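Local coordinates for protein tail component (Lactobacillus phage J-1, PDB 5LY8) that probably binds cell-wall saccharides of its Lactobacillus casei host through this second carbohydrate-binding module of the evolved distal tail protein, at residues N98-T104 against W222-D228. Where two conformers were deposited one is given. Residues are numbered along the deposited sequence.
With MG (magnesium ion), chain C.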
loop_
_atom_site.group_PDB
_atom_site.type_symbol
_atom_site.label_atom_id
_atom_site.label_comp_id
_atom_site.label_asym_id
_atom_site.label_seq_id
_atom_site.Cartn_x
_atom_site.Cartn_y
_atom_site.Cartn_z
ATOM N N ASN A 98 -2.193 7.112 1.147
ATOM C CA ASN A 98 -2.857 6.739 -0.089
ATOM C C ASN A 98 -4.343 6.673 0.128
ATOM O O ASN A 98 -4.809 5.887 0.960
ATOM C CB ASN A 98 -2.330 5.403 -0.552
ATOM C CG ASN A 98 -0.965 5.545 -1.159
ATOM O OD1 ASN A 98 -0.843 5.999 -2.289
ATOM N ND2 ASN A 98 0.085 5.225 -0.404
ATOM N N ARG A 99 -5.092 7.508 -0.595
ATOM C CA ARG A 99 -6.552 7.539 -0.473
ATOM C C ARG A 99 -7.159 6.573 -1.461
ATOM O O ARG A 99 -6.821 6.624 -2.646
ATOM C CB ARG A 99 -7.069 8.951 -0.742
ATOM C CG ARG A 99 -8.574 9.038 -0.554
ATOM C CD ARG A 99 -9.050 10.467 -0.509
ATOM N NE ARG A 99 -10.512 10.483 -0.538
ATOM C CZ ARG A 99 -11.269 11.434 0.000
ATOM N NH1 ARG A 99 -10.709 12.470 0.618
ATOM N NH2 ARG A 99 -12.596 11.346 -0.061
ATOM N N VAL A 100 -8.076 5.720 -0.991
ATOM C CA VAL A 100 -8.743 4.742 -1.848
ATOM C C VAL A 100 -10.245 4.784 -1.585
ATOM O O VAL A 100 -10.713 5.272 -0.548
ATOM C CB VAL A 100 -8.220 3.290 -1.601
ATOM C CG1 VAL A 100 -6.752 3.151 -2.007
ATOM C CG2 VAL A 100 -8.421 2.852 -0.143
ATOM N N ASN A 101 -10.999 4.232 -2.526
ATOM C CA ASN A 101 -12.395 3.939 -2.322
ATOM C C ASN A 101 -12.487 2.445 -2.629
ATOM O O ASN A 101 -12.034 1.992 -3.685
ATOM C CB ASN A 101 -13.282 4.765 -3.232
ATOM C CG ASN A 101 -14.758 4.512 -2.994
ATOM O OD1 ASN A 101 -15.477 5.346 -2.407
ATOM N ND2 ASN A 101 -15.254 3.418 -3.447
ATOM N N VAL A 102 -13.015 1.688 -1.680
ATOM C CA VAL A 102 -12.991 0.260 -1.874
ATOM C C VAL A 102 -14.291 -0.336 -1.375
ATOM O O VAL A 102 -14.874 0.145 -0.392
ATOM C CB VAL A 102 -11.656 -0.328 -1.259
ATOM C CG1 VAL A 102 -11.464 0.001 0.227
ATOM C CG2 VAL A 102 -11.481 -1.817 -1.560
ATOM N N GLY A 103 -14.789 -1.312 -2.121
ATOM C CA GLY A 103 -16.022 -2.001 -1.782
ATOM C C GLY A 103 -15.927 -3.434 -2.233
ATOM O O GLY A 103 -15.244 -3.728 -3.198
ATOM N N THR A 104 -16.673 -4.337 -1.537
ATOM C CA THR A 104 -16.608 -5.739 -1.929
ATOM C C THR A 104 -17.975 -6.409 -1.726
ATOM O O THR A 104 -18.946 -5.809 -1.226
ATOM C CB THR A 104 -15.393 -6.448 -1.245
ATOM O OG1 THR A 104 -15.188 -7.778 -1.781
ATOM C CG2 THR A 104 -15.510 -6.520 0.288
ATOM N N TRP A 222 -13.109 -7.007 -6.878
ATOM C CA TRP A 222 -13.758 -6.054 -6.007
ATOM C C TRP A 222 -13.775 -4.658 -6.657
ATOM O O TRP A 222 -13.195 -4.471 -7.736
ATOM C CB TRP A 222 -13.110 -6.058 -4.616
ATOM C CG TRP A 222 -11.691 -5.581 -4.478
ATOM C CD1 TRP A 222 -10.837 -5.140 -5.456
ATOM C CD2 TRP A 222 -10.984 -5.452 -3.245
ATOM N NE1 TRP A 222 -9.631 -4.760 -4.898
ATOM C CE2 TRP A 222 -9.705 -4.930 -3.540
ATOM C CE3 TRP A 222 -11.316 -5.718 -1.907
ATOM C CZ2 TRP A 222 -8.754 -4.674 -2.539
ATOM C CZ3 TRP A 222 -10.374 -5.463 -0.924
ATOM C CH2 TRP A 222 -9.113 -4.959 -1.247
ATOM N N SER A 223 -14.440 -3.697 -6.009
ATOM C CA SER A 223 -14.470 -2.331 -6.533
ATOM C C SER A 223 -13.374 -1.552 -5.854
ATOM O O SER A 223 -13.318 -1.483 -4.635
ATOM C CB SER A 223 -15.812 -1.671 -6.264
ATOM O OG SER A 223 -16.852 -2.333 -6.974
ATOM N N ILE A 224 -12.422 -1.033 -6.650
ATOM C CA ILE A 224 -11.285 -0.344 -6.078
ATOM C C ILE A 224 -10.877 0.835 -6.922
ATOM O O ILE A 224 -10.775 0.719 -8.139
ATOM C CB ILE A 224 -10.098 -1.354 -5.896
ATOM C CG1 ILE A 224 -8.841 -0.712 -5.296
ATOM C CG2 ILE A 224 -9.749 -2.103 -7.187
ATOM C CD1 ILE A 224 -9.021 -0.139 -3.924
ATOM N N ASN A 225 -10.637 1.978 -6.266
ATOM C CA ASN A 225 -10.072 3.103 -6.969
ATOM C C ASN A 225 -9.123 3.850 -6.041
ATOM O O ASN A 225 -9.195 3.682 -4.816
ATOM C CB ASN A 225 -11.128 3.966 -7.653
ATOM C CG ASN A 225 -12.024 4.748 -6.760
ATOM O OD1 ASN A 225 -11.551 5.540 -5.935
ATOM N ND2 ASN A 225 -13.330 4.523 -6.892
ATOM N N TRP A 226 -8.193 4.618 -6.615
ATOM C CA TRP A 226 -7.083 5.229 -5.885
ATOM C C TRP A 226 -7.130 6.704 -6.223
ATOM O O TRP A 226 -7.010 7.089 -7.390
ATOM C CB TRP A 226 -5.821 4.552 -6.394
ATOM C CG TRP A 226 -4.510 4.988 -5.812
ATOM C CD1 TRP A 226 -4.266 5.503 -4.566
ATOM C CD2 TRP A 226 -3.235 4.821 -6.441
ATOM N NE1 TRP A 226 -2.904 5.670 -4.388
ATOM C CE2 TRP A 226 -2.257 5.267 -5.532
ATOM C CE3 TRP A 226 -2.827 4.368 -7.708
ATOM C CZ2 TRP A 226 -0.895 5.282 -5.855
ATOM C CZ3 TRP A 226 -1.481 4.357 -8.019
ATOM C CH2 TRP A 226 -0.531 4.814 -7.103
ATOM N N GLN A 227 -7.406 7.540 -5.209
ATOM C CA GLN A 227 -7.736 8.947 -5.444
ATOM C C GLN A 227 -6.617 9.930 -5.166
ATOM O O GLN A 227 -6.695 11.069 -5.633
ATOM C CB GLN A 227 -8.999 9.357 -4.651
ATOM C CG GLN A 227 -10.138 8.332 -4.802
ATOM C CD GLN A 227 -11.542 8.834 -4.561
ATOM O OE1 GLN A 227 -11.774 10.007 -4.170
ATOM N NE2 GLN A 227 -12.509 7.943 -4.841
ATOM N N ASP A 228 -5.578 9.522 -4.431
ATOM C CA ASP A 228 -4.511 10.443 -4.067
ATOM C C ASP A 228 -3.374 9.625 -3.511
ATOM O O ASP A 228 -3.594 8.577 -2.882
ATOM C CB ASP A 228 -5.017 11.438 -2.988
ATOM C CG ASP A 228 -4.150 12.672 -2.839
ATOM O OD1 ASP A 228 -4.243 13.566 -3.702
ATOM O OD2 ASP A 228 -3.301 12.695 -1.912
HETATM MG MG MG C . -7.430 12.885 -6.895
HETATM O O HOH W 1 -13.846 10.182 -2.370
HETATM O O HOH W 2 -6.529 14.169 -5.039
HETATM O O HOH W 3 -8.036 15.117 -7.816
HETATM O O HOH W 4 -9.613 13.361 -5.917
#
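Six backbone hydrogen bonds join strands 98-103 and 223-228 as antiparallel neighbours, their axes 4.6 Å apart at closest approach. Gly103 and Ser223 exchange two (N to O 2.9 Å each way), as do Asn101 and Asn225 (Asn101 N to Asn225 O 3.0 Å, Asn225 N to Asn101 O 2.9 Å). Beyond Val100 and Trp226 the register slips by one: Arg99 O accepts from Gln227 N at 2.8 Å, while Arg99 N donates to Asp228 O at 2.9 Å. This is a beta bulge, with Gln227 the extra residue (phi/psi -103/-17). Its carbonyl O, 2.3 Å from the magnesium ion, joins Asp21, Gly59 and three waters in the coordination shell; one of these waters also donates to Asp228 OD1, itself hydrogen-bonded to His19. The pair is interior to a six-stranded antiparallel sheet, consistent with the beta-sandwich of concanavalin-like carbohydrate-binding modules; strand 166-175 flanks 98-103, and Trp226 is backbone-bonded to Ala61. Val100, Val102, Ile224 and Trp226 share one face; Phe112 touches Val100 and Ile224, Phe114 meets Val100 and Trp226. Ile224 CD1 packs 3.8 Å from Val102 CB, and Val102 CG2 makes a CH-pi contact 3.7 Å above the six-membered ring centroid of Trp222. Among polar side chains, Trp226 NE1 donates to Asn98 OD1 (3.0 Å), also hydrogen-bonded to Ser229. On the face carrying Arg99, Asn101 and Asn225, Asn225 OD1 accepts from Gln227 NE2 at 2.8 Å, and a water links Gln227 OE1 to Arg99 NH2.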